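Local coordinates for adenylate cyclase-like protein (Chlamydia trachomatis, PDB 4QO6), which serves as a structural protein in the inner membrane ring of the type III secretion system, represented here by its periplasmic region, at residues A[142-147]-A[156-161]; A[165-170]-A[181-186]; A[174-179]-A[199-204]. One frame throughout, in Å; residues are numbered along the deposited sequence.

Contact 1. Residues A[142-147]-A[156-161]; sequences KALAGH and VHVSFT
Leu-144 lays its CD1 methyl against Val-158 CG2 at 3.7 Å. Nearer the backbone, Leu-144 CB meets the other valine methyl, CG1, at 3.9 Å. One leucine therefore uses both branches of the valine, its root against one and its far end against the other. The two side chains cross at about a right angle. Val-158 has an uncommon rotamer: CG1 stands between its own backbone N and carbonyl carbon, chi1 63°, and CG2 is anti to N. In this setting both methyls reach the helix. Val-158 CG1 also lies 4.1 Å from the backbone N of Ala-145, the residue after Leu-144. It is a carbon against a backbone amide, with no hydrogen bond. The methyl of Ala-145 grazes the same atom, with CB 4.4 Å from Val-158 CG1.

Helix 137-150 and strand 157-161 run nearly antiparallel here, at 160° between their directions. Their axes come within 8.5 Å. The two segments bury 155 Å² between them, with no hydrogen bond across. Both belong to the BON domain of the chain, where this helix packs on one face of a three-stranded sheet and strand 157-161 forms one edge of that sheet. Strand 164-172 pairs with it through backbone bonds such as Ser-159 with Val-166.

Two residues on from Val-158, Phe-160 projects from the same face of the strand. Leu-144 CD1 touches its CB at 4.1 Å and meets the ring obliquely. The phenylalanine CG is anti to the backbone N, chi1 -177°, and the Phe-160 side chain also touches Val-140 and Glu-137 of helix 137-150, and Ile-192. Leu-144 also touches Ile-192, and Leu-186 of helix 176-187 as well.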
ATOM      1  N   LYS A 142     -14.294   8.226   9.726  1.00 42.03           N
ATOM      2  CA  LYS A 142     -14.817   7.693  11.047  1.00 43.15           C
ATOM      3  C   LYS A 142     -13.698   7.655  12.131  1.00 34.68           C
ATOM      4  O   LYS A 142     -13.859   8.085  13.264  1.00 31.87           O
ATOM      5  CB  LYS A 142     -15.479   6.305  10.858  1.00 46.44           C
ATOM      6  CG  LYS A 142     -15.490   5.339  12.069  1.00 56.31           C
ATOM      7  CD  LYS A 142     -16.659   5.546  13.058  1.00 60.13           C
ATOM      8  CE  LYS A 142     -16.882   4.377  14.042  1.00 58.81           C
ATOM      9  NZ  LYS A 142     -16.157   4.505  15.340  1.00 56.98           N
ATOM     10  N   ALA A 143     -12.524   7.197  11.786  1.00 32.12           N
ATOM     11  CA  ALA A 143     -11.489   7.154  12.829  1.00 31.06           C
ATOM     12  C   ALA A 143     -11.204   8.580  13.329  1.00 32.95           C
ATOM     13  O   ALA A 143     -11.175   8.800  14.532  1.00 33.63           O
ATOM     14  CB  ALA A 143     -10.238   6.494  12.338  1.00 28.79           C
ATOM     15  N   LEU A 144     -11.018   9.533  12.395  1.00 30.42           N
ATOM     16  CA  LEU A 144     -10.703  10.932  12.701  1.00 29.27           C
ATOM     17  C   LEU A 144     -11.818  11.626  13.500  1.00 27.57           C
ATOM     18  O   LEU A 144     -11.557  12.262  14.464  1.00 25.00           O
ATOM     19  CB  LEU A 144     -10.492  11.716  11.386  1.00 31.91           C
ATOM     20  CG  LEU A 144      -9.289  11.378  10.466  1.00 33.16           C
ATOM     21  CD1 LEU A 144      -9.418  11.988   9.073  1.00 36.05           C
ATOM     22  CD2 LEU A 144      -7.967  11.790  11.086  1.00 35.03           C
ATOM     23  N   ALA A 145     -13.042  11.544  12.993  1.00 27.60           N
ATOM     24  CA  ALA A 145     -14.196  12.076  13.606  1.00 28.29           C
ATOM     25  C   ALA A 145     -14.366  11.490  15.004  1.00 32.32           C
ATOM     26  O   ALA A 145     -14.647  12.231  15.914  1.00 36.80           O
ATOM     27  CB  ALA A 145     -15.414  11.781  12.756  1.00 28.22           C
ATOM     28  N   GLY A 146     -14.143  10.193  15.192  1.00 30.92           N
ATOM     29  CA  GLY A 146     -14.159   9.608  16.533  1.00 31.91           C
ATOM     30  C   GLY A 146     -13.071  10.115  17.483  1.00 33.91           C
ATOM     31  O   GLY A 146     -13.346  10.319  18.668  1.00 37.01           O
ATOM     32  N   HIS A 147     -11.846  10.317  17.016  1.00 30.05           N
ATOM     33  CA  HIS A 147     -10.816  10.979  17.826  0.50 33.34           C
ATOM     34  C   HIS A 147     -11.212  12.422  18.234  1.00 34.61           C
ATOM     35  O   HIS A 147     -10.956  12.861  19.336  1.00 31.60           O
ATOM     36  CB  HIS A 147      -9.509  11.061  17.057  0.50 34.35           C
ATOM     37  CG  HIS A 147      -8.834   9.741  16.869  0.50 37.23           C
ATOM     38  ND1 HIS A 147      -9.101   8.913  15.795  0.50 33.87           N
ATOM     39  CD2 HIS A 147      -7.891   9.111  17.611  0.50 36.03           C
ATOM     40  CE1 HIS A 147      -8.361   7.823  15.901  0.50 36.18           C
ATOM     41  NE2 HIS A 147      -7.626   7.914  16.995  0.50 34.76           N
ATOM     42  N   VAL A 156     -15.352  20.427  15.722  1.00 43.95           N
ATOM     43  CA  VAL A 156     -14.503  20.406  14.522  1.00 40.13           C
ATOM     44  C   VAL A 156     -14.860  19.288  13.545  1.00 42.39           C
ATOM     45  O   VAL A 156     -15.061  18.110  13.948  1.00 42.55           O
ATOM     46  CB  VAL A 156     -13.050  20.222  14.935  1.00 37.27           C
ATOM     47  CG1 VAL A 156     -12.103  20.154  13.729  1.00 35.85           C
ATOM     48  CG2 VAL A 156     -12.674  21.334  15.889  1.00 36.86           C
ATOM     49  N   HIS A 157     -14.923  19.660  12.265  1.00 39.22           N
ATOM     50  CA  HIS A 157     -15.350  18.772  11.199  1.00 41.82           C
ATOM     51  C   HIS A 157     -14.170  18.369  10.356  1.00 39.80           C
ATOM     52  O   HIS A 157     -13.223  19.105  10.243  1.00 42.34           O
ATOM     53  CB  HIS A 157     -16.447  19.429  10.372  1.00 42.74           C
ATOM     54  CG  HIS A 157     -17.724  19.575  11.135  1.00 54.29           C
ATOM     55  ND1 HIS A 157     -17.874  20.475  12.172  1.00 60.01           N
ATOM     56  CD2 HIS A 157     -18.885  18.879  11.071  1.00 54.02           C
ATOM     57  CE1 HIS A 157     -19.089  20.354  12.685  1.00 59.86           C
ATOM     58  NE2 HIS A 157     -19.718  19.388  12.037  1.00 57.38           N
ATOM     59  N   VAL A 158     -14.208  17.176   9.782  1.00 41.97           N
ATOM     60  CA  VAL A 158     -13.053  16.691   9.016  1.00 43.22           C
ATOM     61  C   VAL A 158     -13.471  16.136   7.655  1.00 39.73           C
ATOM     62  O   VAL A 158     -14.539  15.534   7.517  1.00 37.31           O
ATOM     63  CB  VAL A 158     -12.236  15.662   9.824  1.00 45.61           C
ATOM     64  CG1 VAL A 158     -13.061  14.416  10.135  1.00 49.45           C
ATOM     65  CG2 VAL A 158     -10.969  15.298   9.088  1.00 47.87           C
ATOM     66  N   SER A 159     -12.669  16.424   6.633  1.00 37.29           N
ATOM     67  CA  SER A 159     -12.739  15.664   5.383  1.00 36.11           C
ATOM     68  C   SER A 159     -11.412  14.975   5.121  1.00 32.23           C
ATOM     69  O   SER A 159     -10.360  15.393   5.602  1.00 35.31           O
ATOM     70  CB  SER A 159     -13.173  16.526   4.191  1.00 37.78           C
ATOM     71  OG  SER A 159     -12.152  17.405   3.779  1.00 37.17           O
ATOM     72  N   PHE A 160     -11.461  13.917   4.338  1.00 31.62           N
ATOM     73  CA  PHE A 160     -10.262  13.116   4.057  1.00 32.49           C
ATOM     74  C   PHE A 160     -10.241  12.574   2.630  1.00 34.04           C
ATOM     75  O   PHE A 160     -11.148  11.835   2.229  1.00 37.19           O
ATOM     76  CB  PHE A 160     -10.139  11.951   5.007  1.00 31.01           C
ATOM     77  CG  PHE A 160      -8.900  11.163   4.791  1.00 32.57           C
ATOM     78  CD1 PHE A 160      -7.677  11.658   5.232  1.00 28.50           C
ATOM     79  CD2 PHE A 160      -8.938   9.942   4.109  1.00 32.68           C
ATOM     80  CE1 PHE A 160      -6.524  10.960   5.000  1.00 29.90           C
ATOM     81  CE2 PHE A 160      -7.770   9.232   3.898  1.00 32.46           C
ATOM     82  CZ  PHE A 160      -6.563   9.746   4.353  1.00 30.81           C
ATOM     83  N   THR A 161      -9.245  12.978   1.857  1.00 34.58           N
ATOM     84  CA  THR A 161      -9.046  12.420   0.514  1.00 39.78           C
ATOM     85  C   THR A 161      -7.550  12.357   0.200  1.00 37.03           C
ATOM     86  O   THR A 161      -6.837  13.319   0.433  1.00 33.14           O
ATOM     87  CB  THR A 161      -9.743  13.206  -0.635  1.00 41.80           C
ATOM     88  OG1 THR A 161      -8.917  14.277  -1.045  1.00 42.33           O
ATOM     89  CG2 THR A 161     -11.106  13.786  -0.241  1.00 46.70           C
TER

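Contact 2. Residues A[165-170]-A[181-186]; sequences AVLTGY and TVVQEL
Leu-167 of the strand reaches Val-183 and Leu-186 of the helix with a different methyl for each. Its CD1 lies 3.9 Å from Val-183 CG2. Its CD2 faces Leu-186 CD1 more loosely, at 4.4 Å.

The torsions explain this split. Leu-167 carries CG beside its backbone N and anti to the carbonyl carbon, chi1 -51°. With chi2 at 171°, CD1 prolongs the side chain and becomes its far end, while CD2 branches off. The far end goes to the valine and the branch to the other leucine. Leu-186 has a similar shape, with CG again anti to the carbonyl carbon. Its chi2 of -179° makes CD1 the extended methyl, and this is the one that faces Leu-167. Val-183 holds CG1 anti to the backbone N and CG2 anti to the carbonyl carbon, and it touches with CG2. Its side chain and that of Leu-167 slide past each other in opposite directions.

The backbones stay well apart. The nearest pair of CA atoms, Leu-167 CA and Val-183 CA, is 9.4 Å apart, and side chains bridge the gap. Val-183 and Leu-186 are three residues apart, close to one helical turn, which puts both within reach of one leucine. The small interface, 94 Å² in all, is apolar and has no hydrogen bond across it.

Other side chains close in on the same core. Leu-167 also touches Val-158, Val-195 and Val-199, and Leu-186 packs on His-147 and Leu-148 of helix 137-150. This is the sheet-to-helix packing of a beta-alpha-beta crossover: strand 164-172, helix 176-187 and the parallel neighbouring strand 194-202, within the BON domain.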
ATOM      1  N   ALA A 165      -6.025  15.062   5.294  1.00 27.38           N
ATOM      2  CA  ALA A 165      -7.076  15.464   6.234  1.00 29.08           C
ATOM      3  C   ALA A 165      -7.262  17.004   6.305  1.00 28.27           C
ATOM      4  O   ALA A 165      -6.309  17.711   6.651  1.00 28.90           O
ATOM      5  CB  ALA A 165      -6.704  14.963   7.620  1.00 27.42           C
ATOM      6  N   VAL A 166      -8.490  17.472   6.103  1.00 27.36           N
ATOM      7  CA  VAL A 166      -8.845  18.898   6.219  1.00 30.15           C
ATOM      8  C   VAL A 166      -9.786  19.168   7.422  1.00 32.17           C
ATOM      9  O   VAL A 166     -10.875  18.594   7.535  1.00 29.13           O
ATOM     10  CB  VAL A 166      -9.519  19.471   4.928  1.00 30.32           C
ATOM     11  CG1 VAL A 166      -9.721  20.964   5.049  1.00 32.98           C
ATOM     12  CG2 VAL A 166      -8.691  19.254   3.659  1.00 30.91           C
ATOM     13  N   LEU A 167      -9.358  20.079   8.294  1.00 32.09           N
ATOM     14  CA  LEU A 167     -10.125  20.483   9.467  1.00 31.13           C
ATOM     15  C   LEU A 167     -10.708  21.895   9.333  1.00 31.89           C
ATOM     16  O   LEU A 167     -10.012  22.850   8.971  1.00 29.21           O
ATOM     17  CB  LEU A 167      -9.238  20.443  10.691  1.00 29.88           C
ATOM     18  CG  LEU A 167      -8.472  19.138  10.870  1.00 31.36           C
ATOM     19  CD1 LEU A 167      -7.477  19.307  11.992  1.00 32.61           C
ATOM     20  CD2 LEU A 167      -9.414  17.963  11.116  1.00 32.24           C
ATOM     21  N   THR A 168     -11.980  22.007   9.679  1.00 29.85           N
ATOM     22  CA  THR A 168     -12.678  23.280   9.721  1.00 32.32           C
ATOM     23  C   THR A 168     -13.557  23.356  10.963  1.00 35.22           C
ATOM     24  O   THR A 168     -13.892  22.345  11.564  1.00 33.18           O
ATOM     25  CB  THR A 168     -13.624  23.374   8.541  1.00 32.33           C
ATOM     26  OG1 THR A 168     -14.393  22.157   8.491  1.00 30.91           O
ATOM     27  CG2 THR A 168     -12.814  23.558   7.240  1.00 34.00           C
ATOM     28  N   GLY A 169     -13.973  24.563  11.316  1.00 35.44           N
ATOM     29  CA  GLY A 169     -14.856  24.748  12.451  1.00 32.14           C
ATOM     30  C   GLY A 169     -14.277  25.812  13.319  1.00 32.62           C
ATOM     31  O   GLY A 169     -13.469  26.637  12.858  1.00 35.05           O
ATOM     32  N   TYR A 170     -14.694  25.789  14.582  1.00 33.00           N
ATOM     33  CA  TYR A 170     -14.330  26.824  15.556  1.00 35.08           C
ATOM     34  C   TYR A 170     -13.953  26.201  16.895  1.00 31.66           C
ATOM     35  O   TYR A 170     -14.582  25.274  17.303  1.00 38.16           O
ATOM     36  CB  TYR A 170     -15.515  27.751  15.784  1.00 32.27           C
ATOM     37  CG  TYR A 170     -16.050  28.464  14.571  1.00 28.46           C
ATOM     38  CD1 TYR A 170     -15.535  29.698  14.177  1.00 30.87           C
ATOM     39  CD2 TYR A 170     -17.111  27.948  13.877  1.00 28.42           C
ATOM     40  CE1 TYR A 170     -16.042  30.376  13.083  1.00 31.12           C
ATOM     41  CE2 TYR A 170     -17.628  28.598  12.777  1.00 30.43           C
ATOM     42  CZ  TYR A 170     -17.107  29.807  12.379  1.00 31.61           C
ATOM     43  OH  TYR A 170     -17.649  30.419  11.272  1.00 31.67           O
ATOM     44  N   THR A 181      -2.390  19.427  20.425  1.00 54.60           N
ATOM     45  CA  THR A 181      -2.080  18.059  20.835  1.00 51.77           C
ATOM     46  C   THR A 181      -2.965  17.066  20.074  1.00 52.55           C
ATOM     47  O   THR A 181      -2.467  16.103  19.500  1.00 56.24           O
ATOM     48  CB  THR A 181      -2.239  17.941  22.377  1.00 51.28           C
ATOM     49  OG1 THR A 181      -1.185  18.696  22.988  1.00 52.68           O
ATOM     50  CG2 THR A 181      -2.198  16.496  22.881  1.00 49.45           C
ATOM     51  N   VAL A 182      -4.272  17.314  20.051  1.00 46.41           N
ATOM     52  CA  VAL A 182      -5.172  16.476  19.302  1.00 45.56           C
ATOM     53  C   VAL A 182      -4.782  16.404  17.815  1.00 48.93           C
ATOM     54  O   VAL A 182      -4.904  15.337  17.191  1.00 48.75           O
ATOM     55  CB  VAL A 182      -6.614  16.961  19.435  1.00 43.40           C
ATOM     56  CG1 VAL A 182      -7.528  16.303  18.410  1.00 43.46           C
ATOM     57  CG2 VAL A 182      -7.109  16.693  20.843  1.00 47.15           C
ATOM     58  N   VAL A 183      -4.326  17.513  17.245  1.00 44.91           N
ATOM     59  CA  VAL A 183      -3.901  17.491  15.850  1.00 45.54           C
ATOM     60  C   VAL A 183      -2.636  16.651  15.644  1.00 44.79           C
ATOM     61  O   VAL A 183      -2.566  15.907  14.689  1.00 41.51           O
ATOM     62  CB  VAL A 183      -3.783  18.906  15.264  1.00 47.04           C
ATOM     63  CG1 VAL A 183      -3.069  18.905  13.918  1.00 45.72           C
ATOM     64  CG2 VAL A 183      -5.187  19.499  15.108  1.00 49.77           C
ATOM     65  N   GLN A 184      -1.646  16.752  16.525  1.00 53.24           N
ATOM     66  CA  GLN A 184      -0.456  15.889  16.430  1.00 58.15           C
ATOM     67  C   GLN A 184      -0.844  14.419  16.315  1.00 57.17           C
ATOM     68  O   GLN A 184      -0.343  13.692  15.464  1.00 56.76           O
ATOM     69  CB  GLN A 184       0.452  16.065  17.651  1.00 63.61           C
ATOM     70  CG  GLN A 184       1.328  17.295  17.578  1.00 70.68           C
ATOM     71  CD  GLN A 184       2.119  17.331  16.286  1.00 80.06           C
ATOM     72  OE1 GLN A 184       2.712  16.324  15.878  1.00 85.76           O
ATOM     73  NE2 GLN A 184       2.116  18.482  15.617  1.00 80.00           N
ATOM     74  N   GLU A 185      -1.764  14.008  17.171  1.00 56.79           N
ATOM     75  CA  GLU A 185      -2.192  12.622  17.262  1.00 57.84           C
ATOM     76  C   GLU A 185      -2.967  12.153  16.019  1.00 57.67           C
ATOM     77  O   GLU A 185      -2.831  10.995  15.614  1.00 59.31           O
ATOM     78  CB  GLU A 185      -3.017  12.419  18.550  1.00 59.42           C
ATOM     79  CG  GLU A 185      -2.216  12.681  19.832  1.00 64.50           C
ATOM     80  CD  GLU A 185      -3.063  12.745  21.107  1.00 68.63           C
ATOM     81  OE1 GLU A 185      -4.307  12.568  21.055  1.00 60.69           O
ATOM     82  OE2 GLU A 185      -2.460  12.979  22.181  1.00 76.31           O
ATOM     83  N   LEU A 186      -3.762  13.039  15.412  1.00 50.66           N
ATOM     84  CA  LEU A 186      -4.431  12.731  14.142  1.00 48.15           C
ATOM     85  C   LEU A 186      -3.415  12.472  13.008  1.00 50.00           C
ATOM     86  O   LEU A 186      -3.675  11.659  12.112  1.00 49.76           O
ATOM     87  CB  LEU A 186      -5.380  13.862  13.712  1.00 45.87           C
ATOM     88  CG  LEU A 186      -6.553  14.239  14.632  1.00 46.59           C
ATOM     89  CD1 LEU A 186      -7.410  15.351  14.050  1.00 45.90           C
ATOM     90  CD2 LEU A 186      -7.422  13.040  14.936  1.00 45.58           C
TER

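Contact 3. Residues A[174-179]-A[199-204]; sequences KDADKF and VVLLPA
Phe-179 N donates to Asp-175 O at 3.0 Å, a bond of the first helical turn. The side chain of Phe-179 then reaches across to Val-199. CG is anti to the backbone N, chi1 -171°, and the ring points to the sheet. Phe-179 CZ lies 3.9 Å from Val-199 CG2, and CE2 is 4.1 Å from Val-199 CB. The methyl meets the ring obliquely, and the two side chains come from opposite directions.

The second touch is nearer the start of the helix. Ala-176 CB meets Leu-201 CD1 at 4.1 Å. Leu-201 leaves its backbone along the flank of the contact, and its chi2 of 55° helps bring CD1 round to the alanine. This end is closer to the surface than the phenylalanine end. No hydrogen bond joins the two segments.

The contact ties the first turn of helix 176-187 to the end of strand 194-202, the two later elements of the beta-alpha-beta unit. Ile-171 of strand 164-172 touches Phe-179, Val-199 and Leu-201, and Phe-153 packs edge-to-face with the Phe-179 ring.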
ATOM      1  N   LYS A 174      -9.387  29.302  25.061  1.00 55.70           N
ATOM      2  CA  LYS A 174      -8.783  28.470  26.090  1.00 59.06           C
ATOM      3  C   LYS A 174      -8.193  27.180  25.518  1.00 57.71           C
ATOM      4  O   LYS A 174      -7.100  26.794  25.919  1.00 56.51           O
ATOM      5  CB  LYS A 174      -9.807  28.134  27.182  1.00 64.06           C
ATOM      6  CG  LYS A 174     -10.201  29.337  28.034  1.00 69.42           C
ATOM      7  CD  LYS A 174     -11.332  29.051  29.021  1.00 75.03           C
ATOM      8  CE  LYS A 174     -12.729  29.266  28.433  1.00 77.52           C
ATOM      9  NZ  LYS A 174     -13.344  28.004  27.933  1.00 78.22           N
ATOM     10  N   ASP A 175      -8.881  26.560  24.549  1.00 51.76           N
ATOM     11  CA  ASP A 175      -8.557  25.185  24.051  1.00 47.90           C
ATOM     12  C   ASP A 175      -7.395  25.044  23.057  1.00 48.14           C
ATOM     13  O   ASP A 175      -7.193  23.964  22.527  1.00 49.55           O
ATOM     14  CB  ASP A 175      -9.813  24.524  23.436  1.00 46.20           C
ATOM     15  CG  ASP A 175     -10.897  24.199  24.477  1.00 50.49           C
ATOM     16  OD1 ASP A 175     -10.649  24.253  25.696  1.00 49.27           O
ATOM     17  OD2 ASP A 175     -12.022  23.853  24.076  1.00 57.42           O
ATOM     18  N   ALA A 176      -6.617  26.099  22.813  1.00 47.39           N
ATOM     19  CA  ALA A 176      -5.587  26.059  21.774  1.00 44.82           C
ATOM     20  C   ALA A 176      -4.541  24.945  21.949  1.00 47.93           C
ATOM     21  O   ALA A 176      -4.270  24.211  21.013  1.00 46.88           O
ATOM     22  CB  ALA A 176      -4.890  27.413  21.658  1.00 44.58           C
ATOM     23  N   ASP A 177      -3.931  24.844  23.130  1.00 57.28           N
ATOM     24  CA  ASP A 177      -2.886  23.825  23.396  1.00 57.47           C
ATOM     25  C   ASP A 177      -3.391  22.367  23.442  1.00 53.23           C
ATOM     26  O   ASP A 177      -2.696  21.455  23.010  1.00 51.38           O
ATOM     27  CB  ASP A 177      -2.136  24.164  24.687  1.00 63.61           C
ATOM     28  CG  ASP A 177      -1.194  25.358  24.519  1.00 67.29           C
ATOM     29  OD1 ASP A 177      -0.802  25.669  23.379  1.00 66.78           O
ATOM     30  OD2 ASP A 177      -0.848  25.999  25.527  1.00 76.26           O
ATOM     31  N   LYS A 178      -4.595  22.152  23.955  1.00 47.35           N
ATOM     32  CA  LYS A 178      -5.221  20.840  23.878  1.00 49.24           C
ATOM     33  C   LYS A 178      -5.457  20.424  22.418  1.00 49.19           C
ATOM     34  O   LYS A 178      -5.217  19.276  22.045  1.00 47.80           O
ATOM     35  CB  LYS A 178      -6.543  20.839  24.648  1.00 48.45           C
ATOM     36  CG  LYS A 178      -7.345  19.543  24.551  1.00 48.53           C
ATOM     37  CD  LYS A 178      -8.180  19.294  25.800  1.00 48.87           C
ATOM     38  CE  LYS A 178      -9.482  18.541  25.537  1.00 52.82           C
ATOM     39  NZ  LYS A 178     -10.654  19.484  25.441  1.00 53.73           N
ATOM     40  N   PHE A 179      -5.930  21.367  21.608  1.00 46.85           N
ATOM     41  CA  PHE A 179      -6.207  21.117  20.192  1.00 47.15           C
ATOM     42  C   PHE A 179      -4.955  20.816  19.352  1.00 45.11           C
ATOM     43  O   PHE A 179      -4.962  19.900  18.544  1.00 45.22           O
ATOM     44  CB  PHE A 179      -6.969  22.285  19.564  1.00 45.22           C
ATOM     45  CG  PHE A 179      -7.456  21.988  18.169  1.00 44.74           C
ATOM     46  CD1 PHE A 179      -8.425  21.016  17.954  1.00 43.94           C
ATOM     47  CD2 PHE A 179      -6.930  22.667  17.066  1.00 44.79           C
ATOM     48  CE1 PHE A 179      -8.881  20.737  16.669  1.00 44.56           C
ATOM     49  CE2 PHE A 179      -7.379  22.386  15.771  1.00 43.51           C
ATOM     50  CZ  PHE A 179      -8.354  21.425  15.576  1.00 41.53           C
ATOM     51  N   VAL A 199      -9.190  25.644  11.222  1.00 33.23           N
ATOM     52  CA  VAL A 199     -10.023  25.909  12.382  1.00 30.44           C
ATOM     53  C   VAL A 199      -9.783  27.297  12.968  1.00 29.25           C
ATOM     54  O   VAL A 199      -8.655  27.688  13.244  1.00 25.94           O
ATOM     55  CB  VAL A 199      -9.763  24.855  13.458  1.00 29.23           C
ATOM     56  CG1 VAL A 199     -10.333  25.275  14.837  1.00 30.33           C
ATOM     57  CG2 VAL A 199     -10.328  23.540  12.947  1.00 30.62           C
ATOM     58  N   VAL A 200     -10.875  28.032  13.149  1.00 32.18           N
ATOM     59  CA  VAL A 200     -10.789  29.355  13.762  1.00 32.94           C
ATOM     60  C   VAL A 200     -10.647  29.264  15.306  1.00 35.61           C
ATOM     61  O   VAL A 200     -11.310  28.484  15.993  1.00 34.39           O
ATOM     62  CB  VAL A 200     -12.009  30.207  13.347  1.00 33.25           C
ATOM     63  CG1 VAL A 200     -11.980  31.597  14.000  1.00 31.54           C
ATOM     64  CG2 VAL A 200     -12.066  30.339  11.823  1.00 31.56           C
ATOM     65  N   LEU A 201      -9.755  30.073  15.840  1.00 37.72           N
ATOM     66  CA  LEU A 201      -9.577  30.202  17.263  1.00 37.69           C
ATOM     67  C   LEU A 201     -10.424  31.390  17.811  1.00 39.80           C
ATOM     68  O   LEU A 201     -10.099  32.561  17.590  1.00 38.73           O
ATOM     69  CB  LEU A 201      -8.082  30.400  17.516  1.00 39.62           C
ATOM     70  CG  LEU A 201      -7.612  30.423  18.964  1.00 45.74           C
ATOM     71  CD1 LEU A 201      -8.085  29.156  19.664  1.00 49.79           C
ATOM     72  CD2 LEU A 201      -6.098  30.553  19.034  1.00 47.28           C
ATOM     73  N   LEU A 202     -11.523  31.102  18.506  1.00 38.27           N
ATOM     74  CA  LEU A 202     -12.384  32.182  19.005  1.00 37.96           C
ATOM     75  C   LEU A 202     -11.802  32.824  20.227  1.00 38.80           C
ATOM     76  O   LEU A 202     -11.433  32.139  21.158  1.00 44.70           O
ATOM     77  CB  LEU A 202     -13.768  31.673  19.361  1.00 37.73           C
ATOM     78  CG  LEU A 202     -14.524  31.188  18.153  1.00 39.53           C
ATOM     79  CD1 LEU A 202     -15.825  30.552  18.610  1.00 48.10           C
ATOM     80  CD2 LEU A 202     -14.777  32.307  17.173  1.00 40.00           C
ATOM     81  N   PRO A 203     -11.731  34.156  20.252  1.00 43.78           N
ATOM     82  CA  PRO A 203     -11.454  34.785  21.542  1.00 42.51           C
ATOM     83  C   PRO A 203     -12.766  34.904  22.327  1.00 38.09           C
ATOM     84  O   PRO A 203     -13.863  34.862  21.754  1.00 32.02           O
ATOM     85  CB  PRO A 203     -10.955  36.160  21.142  1.00 44.80           C
ATOM     86  CG  PRO A 203     -11.824  36.468  19.936  1.00 48.33           C
ATOM     87  CD  PRO A 203     -12.171  35.156  19.262  1.00 44.46           C
ATOM     88  N   ALA A 204     -12.622  35.046  23.637  1.00 39.67           N
ATOM     89  CA  ALA A 204     -13.719  35.373  24.535  1.00 34.96           C
ATOM     90  C   ALA A 204     -14.493  36.585  24.019  1.00 35.85           C
ATOM     91  O   ALA A 204     -13.892  37.602  23.671  1.00 36.34           O
ATOM     92  CB  ALA A 204     -13.150  35.636  25.926  1.00 36.25           C
TER

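Overall arrangement
All three contacts lie in the BON domain at the C-terminal end of this extended periplasmic region. They share one three-stranded sheet, ordered 157-161, 164-172, 194-202. Helix 137-150 serves contact 1, and helix 176-187 serves contacts 2 and 3. Contact 1 closes before the other two open along the chain, whereas the segments of contacts 2 and 3 alternate, because contact 3 takes the start of helix 176-187 and contact 2 a later turn. Centres are about 8 Å apart for contacts 1 and 2, 12 Å for contacts 2 and 3, and 18 Å for contacts 1 and 3. Val-156 touches both Phe-179 and Val-199. Together the contacts hold two helices on the sheet as one compact unit.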